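Local coordinates for protein AT27789p (Drosophila melanogaster, PDB 5UZM) that probably binds RNA, mRNA included, this chain being the second quasi-RNA recognition motif (qRRM2) of the hnRNP F/H homologue Glorund, at residues V11-L16 and I81-S86; G15-V20 and E74-R79. All blocks are in the same frame, centred on the assembly; numbering follows the deposited sequence.

Contact 1: V11-L16 and I81-S86; sequences VKLRGL and IEIFRS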
ATOM      1  N   VAL A  11      -5.526  -0.766  -1.910  1.00 14.84           N
ATOM      2  CA  VAL A  11      -5.224  -1.895  -1.044  1.00 13.35           C
ATOM      3  C   VAL A  11      -4.573  -1.353   0.230  1.00 13.99           C
ATOM      4  O   VAL A  11      -4.035  -0.240   0.248  1.00 16.09           O
ATOM      5  CB  VAL A  11      -4.300  -2.930  -1.709  1.00 16.49           C
ATOM      6  CG1 VAL A  11      -4.867  -3.438  -3.045  1.00 19.18           C
ATOM      7  CG2 VAL A  11      -2.894  -2.353  -1.893  1.00 15.40           C
ATOM      8  N   LYS A  12      -4.642  -2.136   1.305  1.00 12.35           N
ATOM      9  CA  LYS A  12      -3.958  -1.858   2.557  1.00 13.38           C
ATOM     10  C   LYS A  12      -2.851  -2.882   2.748  1.00 15.18           C
ATOM     11  O   LYS A  12      -3.063  -4.071   2.515  1.00 14.85           O
ATOM     12  CB  LYS A  12      -4.955  -1.934   3.737  1.00 16.51           C
ATOM     13  CG  LYS A  12      -4.324  -1.608   5.087  1.00 18.87           C
ATOM     14  CD  LYS A  12      -5.425  -1.501   6.153  1.00 25.13           C
ATOM     15  CE  LYS A  12      -6.155  -2.816   6.365  1.00 45.54           C
ATOM     16  NZ  LYS A  12      -7.251  -2.707   7.400  1.00 47.32           N
ATOM     17  N   LEU A  13      -1.664  -2.428   3.162  1.00 11.19           N
ATOM     18  CA  LEU A  13      -0.509  -3.289   3.410  1.00 12.67           C
ATOM     19  C   LEU A  13      -0.243  -3.385   4.902  1.00 12.80           C
ATOM     20  O   LEU A  13      -0.464  -2.426   5.623  1.00 14.40           O
ATOM     21  CB  LEU A  13       0.759  -2.737   2.745  1.00 13.43           C
ATOM     22  CG  LEU A  13       0.671  -2.359   1.274  1.00 15.89           C
ATOM     23  CD1 LEU A  13       2.058  -1.909   0.771  1.00 15.58           C
ATOM     24  CD2 LEU A  13       0.129  -3.462   0.400  1.00 16.85           C
ATOM     25  N   ARG A  14       0.215  -4.541   5.367  1.00 12.53           N
ATOM     26  CA  ARG A  14       0.629  -4.737   6.746  1.00 12.01           C
ATOM     27  C   ARG A  14       1.923  -5.543   6.781  1.00 13.89           C
ATOM     28  O   ARG A  14       2.197  -6.371   5.889  1.00 13.35           O
ATOM     29  CB  ARG A  14      -0.488  -5.457   7.543  1.00 18.67           C
ATOM     30  CG  ARG A  14      -0.170  -5.706   8.989  1.00 34.77           C
ATOM     31  CD  ARG A  14      -1.401  -6.343   9.643  1.00 39.86           C
ATOM     32  NE  ARG A  14      -2.608  -5.566   9.352  1.00 28.28           N
ATOM     33  CZ  ARG A  14      -3.845  -6.043   9.421  1.00 50.17           C
ATOM     34  NH1 ARG A  14      -4.055  -7.305   9.767  1.00 43.99           N
ATOM     35  NH2 ARG A  14      -4.876  -5.257   9.143  1.00 55.93           N
ATOM     36  N   GLY A  15       2.776  -5.241   7.752  1.00 14.28           N
ATOM     37  CA  GLY A  15       4.010  -5.969   7.926  1.00 16.04           C
ATOM     38  C   GLY A  15       5.250  -5.313   7.370  1.00 13.99           C
ATOM     39  O   GLY A  15       6.275  -5.974   7.247  1.00 16.01           O
ATOM     40  N   LEU A  16       5.171  -4.038   7.007  1.00 11.72           N
ATOM     41  CA  LEU A  16       6.273  -3.387   6.314  1.00 11.76           C
ATOM     42  C   LEU A  16       7.532  -3.295   7.179  1.00 19.51           C
ATOM     43  O   LEU A  16       7.446  -3.136   8.407  1.00 21.78           O
ATOM     44  CB  LEU A  16       5.840  -1.991   5.894  1.00 13.12           C
ATOM     45  CG  LEU A  16       4.716  -1.940   4.851  1.00 12.22           C
ATOM     46  CD1 LEU A  16       4.148  -0.521   4.655  1.00 14.63           C
ATOM     47  CD2 LEU A  16       5.271  -2.471   3.519  1.00 18.60           C
ATOM     48  N   ILE A  81       4.667  -9.364   3.282  1.00 11.57           N
ATOM     49  CA  ILE A  81       3.721  -8.252   3.225  1.00 10.37           C
ATOM     50  C   ILE A  81       2.313  -8.815   3.033  1.00 14.51           C
ATOM     51  O   ILE A  81       2.027  -9.489   2.033  1.00 15.56           O
ATOM     52  CB  ILE A  81       4.089  -7.263   2.097  1.00  9.52           C
ATOM     53  CG1 ILE A  81       5.564  -6.792   2.199  1.00 12.20           C
ATOM     54  CG2 ILE A  81       3.155  -6.071   2.113  1.00 12.23           C
ATOM     55  CD1 ILE A  81       5.985  -6.237   3.571  1.00 13.39           C
ATOM     56  N   GLU A  82       1.452  -8.573   4.007  1.00 12.33           N
ATOM     57  CA  GLU A  82       0.034  -8.913   3.897  1.00 10.47           C
ATOM     58  C   GLU A  82      -0.686  -7.817   3.149  1.00 12.80           C
ATOM     59  O   GLU A  82      -0.467  -6.633   3.416  1.00 14.16           O
ATOM     60  CB  GLU A  82      -0.582  -9.096   5.288  1.00 19.07           C
ATOM     61  CG  GLU A  82       0.209 -10.057   6.176  1.00 23.66           C
ATOM     62  CD  GLU A  82      -0.250  -9.966   7.620  1.00 53.54           C
ATOM     63  OE1 GLU A  82      -1.335 -10.519   7.907  1.00 48.48           O
ATOM     64  OE2 GLU A  82       0.438  -9.300   8.445  1.00 42.55           O
ATOM     65  N   ILE A  83      -1.607  -8.184   2.254  1.00 13.80           N
ATOM     66  CA  ILE A  83      -2.294  -7.227   1.396  1.00 11.04           C
ATOM     67  C   ILE A  83      -3.796  -7.473   1.485  1.00 16.64           C
ATOM     68  O   ILE A  83      -4.241  -8.620   1.369  1.00 19.54           O
ATOM     69  CB  ILE A  83      -1.828  -7.342  -0.068  1.00 13.42           C
ATOM     70  CG1 ILE A  83      -0.285  -7.298  -0.138  1.00 13.33           C
ATOM     71  CG2 ILE A  83      -2.435  -6.267  -0.943  1.00 18.06           C
ATOM     72  CD1 ILE A  83       0.226  -7.552  -1.543  1.00 15.34           C
ATOM     73  N   PHE A  84      -4.564  -6.415   1.730  1.00 16.61           N
ATOM     74  CA  PHE A  84      -6.019  -6.529   1.860  1.00 17.21           C
ATOM     75  C   PHE A  84      -6.740  -5.561   0.939  1.00 17.80           C
ATOM     76  O   PHE A  84      -6.290  -4.434   0.732  1.00 17.16           O
ATOM     77  CB  PHE A  84      -6.489  -6.201   3.300  1.00 20.74           C
ATOM     78  CG  PHE A  84      -5.744  -6.919   4.356  1.00 19.70           C
ATOM     79  CD1 PHE A  84      -6.170  -8.168   4.796  1.00 26.12           C
ATOM     80  CD2 PHE A  84      -4.578  -6.379   4.911  1.00 19.69           C
ATOM     81  CE1 PHE A  84      -5.458  -8.856   5.776  1.00 29.18           C
ATOM     82  CE2 PHE A  84      -3.877  -7.063   5.894  1.00 29.88           C
ATOM     83  CZ  PHE A  84      -4.318  -8.299   6.331  1.00 22.58           C
ATOM     84  N   ARG A  85      -7.928  -5.972   0.465  1.00 18.59           N
ATOM     85  CA  ARG A  85      -8.787  -5.061  -0.279  0.53 21.85           C
ATOM     86  C   ARG A  85      -9.255  -3.931   0.628  1.00 17.36           C
ATOM     87  O   ARG A  85      -9.514  -4.137   1.815  1.00 20.99           O
ATOM     88  CB  ARG A  85     -10.002  -5.806  -0.846  0.53 26.17           C
ATOM     89  CG  ARG A  85      -9.728  -7.246  -1.277  0.53 33.33           C
ATOM     90  CD  ARG A  85     -10.967  -7.828  -1.963  0.53 36.00           C
ATOM     91  NE  ARG A  85     -11.266  -7.046  -3.152  0.53 28.09           N
ATOM     92  CZ  ARG A  85     -10.924  -7.405  -4.384  0.53 33.23           C
ATOM     93  NH1 ARG A  85     -10.303  -8.556  -4.594  0.53 42.82           N
ATOM     94  NH2 ARG A  85     -11.213  -6.614  -5.409  0.53 43.16           N
ATOM     95  N   SER A  86      -9.351  -2.734   0.062  1.00 19.46           N
ATOM     96  CA  SER A  86      -9.657  -1.553   0.834  1.00 19.58           C
ATOM     97  C   SER A  86     -10.536  -0.608   0.030  1.00 23.08           C
ATOM     98  O   SER A  86     -11.258  -1.043  -0.881  1.00 27.26           O
ATOM     99  CB  SER A  86      -8.354  -0.864   1.273  1.00 18.17           C
ATOM    100  OG  SER A  86      -8.631   0.129   2.227  1.00 26.14           O
TER
HETATM  101  O   HOH W   1      -2.892  -9.505   9.703  1.00 36.46           O

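Contact 2: G15-V20 and E74-R79; sequences GLPYAV and EKIGHR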
ATOM      1  N   GLY A  15       2.776  -5.241   7.752  1.00 14.28           N
ATOM      2  CA  GLY A  15       4.010  -5.969   7.926  1.00 16.04           C
ATOM      3  C   GLY A  15       5.250  -5.313   7.370  1.00 13.99           C
ATOM      4  O   GLY A  15       6.275  -5.974   7.247  1.00 16.01           O
ATOM      5  N   LEU A  16       5.171  -4.038   7.007  1.00 11.72           N
ATOM      6  CA  LEU A  16       6.273  -3.387   6.314  1.00 11.76           C
ATOM      7  C   LEU A  16       7.532  -3.295   7.179  1.00 19.51           C
ATOM      8  O   LEU A  16       7.446  -3.136   8.407  1.00 21.78           O
ATOM      9  CB  LEU A  16       5.840  -1.991   5.894  1.00 13.12           C
ATOM     10  CG  LEU A  16       4.716  -1.940   4.851  1.00 12.22           C
ATOM     11  CD1 LEU A  16       4.148  -0.521   4.655  1.00 14.63           C
ATOM     12  CD2 LEU A  16       5.271  -2.471   3.519  1.00 18.60           C
ATOM     13  N   PRO A  17       8.706  -3.337   6.547  1.00 17.08           N
ATOM     14  CA  PRO A  17       9.969  -3.036   7.247  1.00 20.94           C
ATOM     15  C   PRO A  17       9.957  -1.664   7.928  1.00 24.63           C
ATOM     16  O   PRO A  17       9.284  -0.747   7.485  1.00 22.12           O
ATOM     17  CB  PRO A  17      11.008  -3.071   6.122  1.00 23.16           C
ATOM     18  CG  PRO A  17      10.363  -3.704   4.948  1.00 20.98           C
ATOM     19  CD  PRO A  17       8.887  -3.588   5.091  1.00 15.14           C
ATOM     20  N   TYR A  18      10.766  -1.487   8.998  1.00 31.20           N
ATOM     21  CA  TYR A  18      10.801  -0.172   9.649  0.62 36.94           C
ATOM     22  C   TYR A  18      11.400   0.882   8.733  1.00 28.50           C
ATOM     23  O   TYR A  18      10.951   2.033   8.718  1.00 43.90           O
ATOM     24  CB  TYR A  18      11.585  -0.198  10.966  0.62 40.06           C
ATOM     25  CG  TYR A  18      11.903   1.210  11.477  0.62 43.21           C
ATOM     26  CD1 TYR A  18      10.902   2.027  11.997  0.62 40.86           C
ATOM     27  CD2 TYR A  18      13.195   1.726  11.419  0.62 45.20           C
ATOM     28  CE1 TYR A  18      11.179   3.313  12.450  0.62 35.57           C
ATOM     29  CE2 TYR A  18      13.480   3.013  11.875  0.62 39.09           C
ATOM     30  CZ  TYR A  18      12.464   3.795  12.390  0.62 38.29           C
ATOM     31  OH  TYR A  18      12.729   5.068  12.840  0.62 48.71           O
ATOM     32  N   ALA A  19      12.391   0.511   7.935  1.00 25.06           N
ATOM     33  CA  ALA A  19      13.034   1.498   7.077  1.00 34.13           C
ATOM     34  C   ALA A  19      12.361   1.626   5.713  1.00 30.56           C
ATOM     35  O   ALA A  19      13.024   2.028   4.745  1.00 35.00           O
ATOM     36  CB  ALA A  19      14.518   1.160   6.919  1.00 38.00           C
ATOM     37  N   VAL A  20      11.057   1.334   5.608  1.00 24.71           N
ATOM     38  CA  VAL A  20      10.455   1.188   4.293  1.00 17.38           C
ATOM     39  C   VAL A  20      10.331   2.539   3.596  1.00 18.15           C
ATOM     40  O   VAL A  20      10.058   3.578   4.222  1.00 25.34           O
ATOM     41  CB  VAL A  20       9.085   0.479   4.383  1.00 16.85           C
ATOM     42  CG1 VAL A  20       8.063   1.338   5.089  1.00 22.53           C
ATOM     43  CG2 VAL A  20       8.598   0.136   2.981  1.00 19.27           C
ATOM     44  N   GLU A  74       4.114 -11.885  -0.599  1.00 13.48           N
ATOM     45  CA  GLU A  74       5.443 -11.671  -1.161  1.00 13.39           C
ATOM     46  C   GLU A  74       6.237 -10.717  -0.250  1.00 13.11           C
ATOM     47  O   GLU A  74       5.694 -10.101   0.669  1.00 14.74           O
ATOM     48  CB  GLU A  74       5.344 -11.152  -2.591  1.00 16.92           C
ATOM     49  CG  GLU A  74       4.687 -12.201  -3.510  1.00 16.54           C
ATOM     50  CD  GLU A  74       4.606 -11.797  -4.948  1.00 23.86           C
ATOM     51  OE1 GLU A  74       4.018 -12.577  -5.744  1.00 35.38           O
ATOM     52  OE2 GLU A  74       5.074 -10.701  -5.287  1.00 25.12           O
ATOM     53  N   LYS A  75       7.538 -10.628  -0.475  1.00 14.84           N
ATOM     54  CA  LYS A  75       8.451 -10.007   0.481  1.00 12.61           C
ATOM     55  C   LYS A  75       8.957  -8.643   0.026  1.00 14.26           C
ATOM     56  O   LYS A  75       9.242  -8.399  -1.154  1.00 12.50           O
ATOM     57  CB  LYS A  75       9.674 -10.908   0.766  1.00 14.63           C
ATOM     58  CG  LYS A  75       9.245 -12.177   1.526  1.00 23.66           C
ATOM     59  CD  LYS A  75      10.345 -13.200   1.658  1.00 25.09           C
ATOM     60  CE  LYS A  75      11.382 -12.740   2.610  1.00 30.96           C
ATOM     61  NZ  LYS A  75      12.281 -13.900   2.972  1.00 32.18           N
ATOM     62  N   ILE A  76       9.173  -7.780   1.014  1.00 11.67           N
ATOM     63  CA  ILE A  76      10.080  -6.637   0.884  1.00  9.80           C
ATOM     64  C   ILE A  76      11.215  -6.879   1.858  1.00 14.65           C
ATOM     65  O   ILE A  76      10.983  -6.989   3.080  1.00 11.59           O
ATOM     66  CB  ILE A  76       9.400  -5.291   1.167  1.00 12.22           C
ATOM     67  CG1 ILE A  76       8.270  -5.012   0.190  1.00 11.39           C
ATOM     68  CG2 ILE A  76      10.443  -4.162   1.199  1.00 14.09           C
ATOM     69  CD1 ILE A  76       7.547  -3.683   0.513  1.00 15.20           C
ATOM     70  N   GLY A  77      12.416  -7.036   1.323  1.00 15.56           N
ATOM     71  CA  GLY A  77      13.525  -7.451   2.181  1.00 15.04           C
ATOM     72  C   GLY A  77      13.204  -8.819   2.772  1.00 12.29           C
ATOM     73  O   GLY A  77      12.825  -9.752   2.061  1.00 15.99           O
ATOM     74  N   HIS A  78      13.250  -8.899   4.099  1.00 13.74           N
ATOM     75  CA  HIS A  78      12.972 -10.161   4.769  1.00 10.58           C
ATOM     76  C   HIS A  78      11.553 -10.221   5.314  1.00 14.45           C
ATOM     77  O   HIS A  78      11.214 -11.229   5.969  1.00 15.48           O
ATOM     78  CB  HIS A  78      13.970 -10.401   5.925  1.00 14.05           C
ATOM     79  CG  HIS A  78      13.943  -9.331   6.964  1.00 14.42           C
ATOM     80  ND1 HIS A  78      14.859  -8.302   6.995  1.00 24.04           N
ATOM     81  CD2 HIS A  78      13.123  -9.142   8.027  1.00 14.44           C
ATOM     82  CE1 HIS A  78      14.583  -7.503   8.012  1.00 26.14           C
ATOM     83  NE2 HIS A  78      13.526  -7.983   8.646  1.00 17.72           N
ATOM     84  N   ARG A  79      10.717  -9.201   5.048  1.00 10.96           N
ATOM     85  CA  ARG A  79       9.376  -9.074   5.630  1.00 10.01           C
ATOM     86  C   ARG A  79       8.321  -9.550   4.647  1.00 15.74           C
ATOM     87  O   ARG A  79       8.290  -9.110   3.502  1.00 13.32           O
ATOM     88  CB  ARG A  79       9.022  -7.624   6.003  1.00 10.75           C
ATOM     89  CG  ARG A  79       9.958  -7.029   7.069  1.00 13.95           C
ATOM     90  CD  ARG A  79       9.728  -7.639   8.495  1.00 11.89           C
ATOM     91  NE  ARG A  79       8.402  -7.294   8.997  1.00 15.25           N
ATOM     92  CZ  ARG A  79       7.947  -7.609  10.205  1.00 16.06           C
ATOM     93  NH1 ARG A  79       6.708  -7.244  10.594  1.00 16.42           N
ATOM     94  NH2 ARG A  79       8.729  -8.300  11.019  1.00 15.83           N
TER

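Contact 1: V11-L16 and I81-S86
The guanidinium of Arg14 lies against the ring of Phe84: Phe84 CE2 sits 3.7 Å above the guanidinium plane, over its centre. The two planes are 34° apart, so the groups are tilted rather than flush, and Arg14 NH1, 3.6 Å from Phe84 CZ, meets the ring obliquely, as does Lys12 O. Arg14 CG is anti to the backbone N, and a bend at chi3 (-51°) brings the guanidinium up to Phe84 CE2 and CZ. Beside it runs Glu82, whose OE2 lies 3.7 Å from Arg14 CD while the carboxylate plane stands 88° from the guanidinium. Their charged ends meet through a water, which accepts from Arg14 NH1 and donates to Glu82 OE1; Glu54 makes a long, weak ion pair with Arg14 NE. An alanine in place of Arg14 would probably leave Phe84 CE2 and CZ without the guanidinium packed against them and Glu82 without its water-bridged positive partner.

Below these side chains the backbones pair in antiparallel register. Lys12 and Phe84 exchange bonds in both directions, Lys12 N to Phe84 O at 2.9 Å being nearly straight, and Arg14 and Glu82 do likewise. On the opposite face Leu13 and Ile83 point the same way side by side, Leu13 CD2 lying 3.9 Å from Ile83 CG1; helix 22-28 packs on both, and helix 62-69 on Val11 and Ile83. The face bearing Lys12, Arg14, Glu82 and Phe84 is reached by helix 88-94, whose Glu90 forms a salt bridge with Lys12 NZ. Strand 10-14, a central strand of the RRM sheet, pairs here with 79-85, the last strand of the beta-alpha-beta-beta-alpha-beta fold.

Contact 2: G15-V20 and E74-R79
Arg79 curls its side chain over the carbonyl of Gly15 and gives it one straight hydrogen bond, NE to O at 3.1 Å with an N-H...O angle of 170°. The oxygen lies in the guanidinium plane, at its edge, but the donor stands well above the carbonyl plane, 38° out of it, so the approach is not along a lone pair. Three successive torsions near -60° shape this grip: CG is anti to the carbonyl carbon, and further bends at chi2 and chi3 wrap the chain around the acceptor. The wrapping brings Arg79 CB to 3.4 Å from Gly15 O. Gly15 itself has a positive phi, in a backbone conformation where a beta carbon would collide with Arg14 O, which calls for glycine.

Pro17 packs alongside the stem of Arg79. Its ring, C-gamma exo, slides past Arg79 in the opposite direction, with the two CG atoms 4.0 Å apart. The same Pro17 CG rests 3.8 Å from Ile76 CG2, the two side chains crossing at about a right angle. Ile76 CG2 is anti to its backbone N, while CG1 is anti to the carbonyl carbon and the chain extends through chi2, which carries CD1 inward to 4.0 Å from Leu16 CD2. Helix 22-28 touches Ile76 as well, through Gln24 and Phe28.

The isoleucine and arginine are presented from the two ends of a type II' turn, closed by backbone bonds in both directions between Ile76 and Arg79. This is a beta hairpin, joining strands 75-76 and 79-85 at the sheet edge of the RRM fold and here clasping the loop between strand 10-14 and helix 22-28.

The centre of contact 1 lies about 6 Å, that of contact 2 about 12 Å, from the centre of the chain, and the two centres are 11 Å apart. Both use strand 10-14 or its immediate continuation, sharing Gly15 and Leu16; contact 1 pairs it with strand 79-85, contact 2 with the hairpin of 75-76 and the start of 79-85, neighbours in one sheet. Contact 1 is a backbone-bonded strand pair within that sheet, with five of its eleven touching residues buried; contact 2 is peripheral and buries less than half as much surface, 259 against 580 Å², its cross-segment hydrogen bond coming from a side chain. Ile81 joins the two, packing its CG1 3.8 Å from Ile76 CG1.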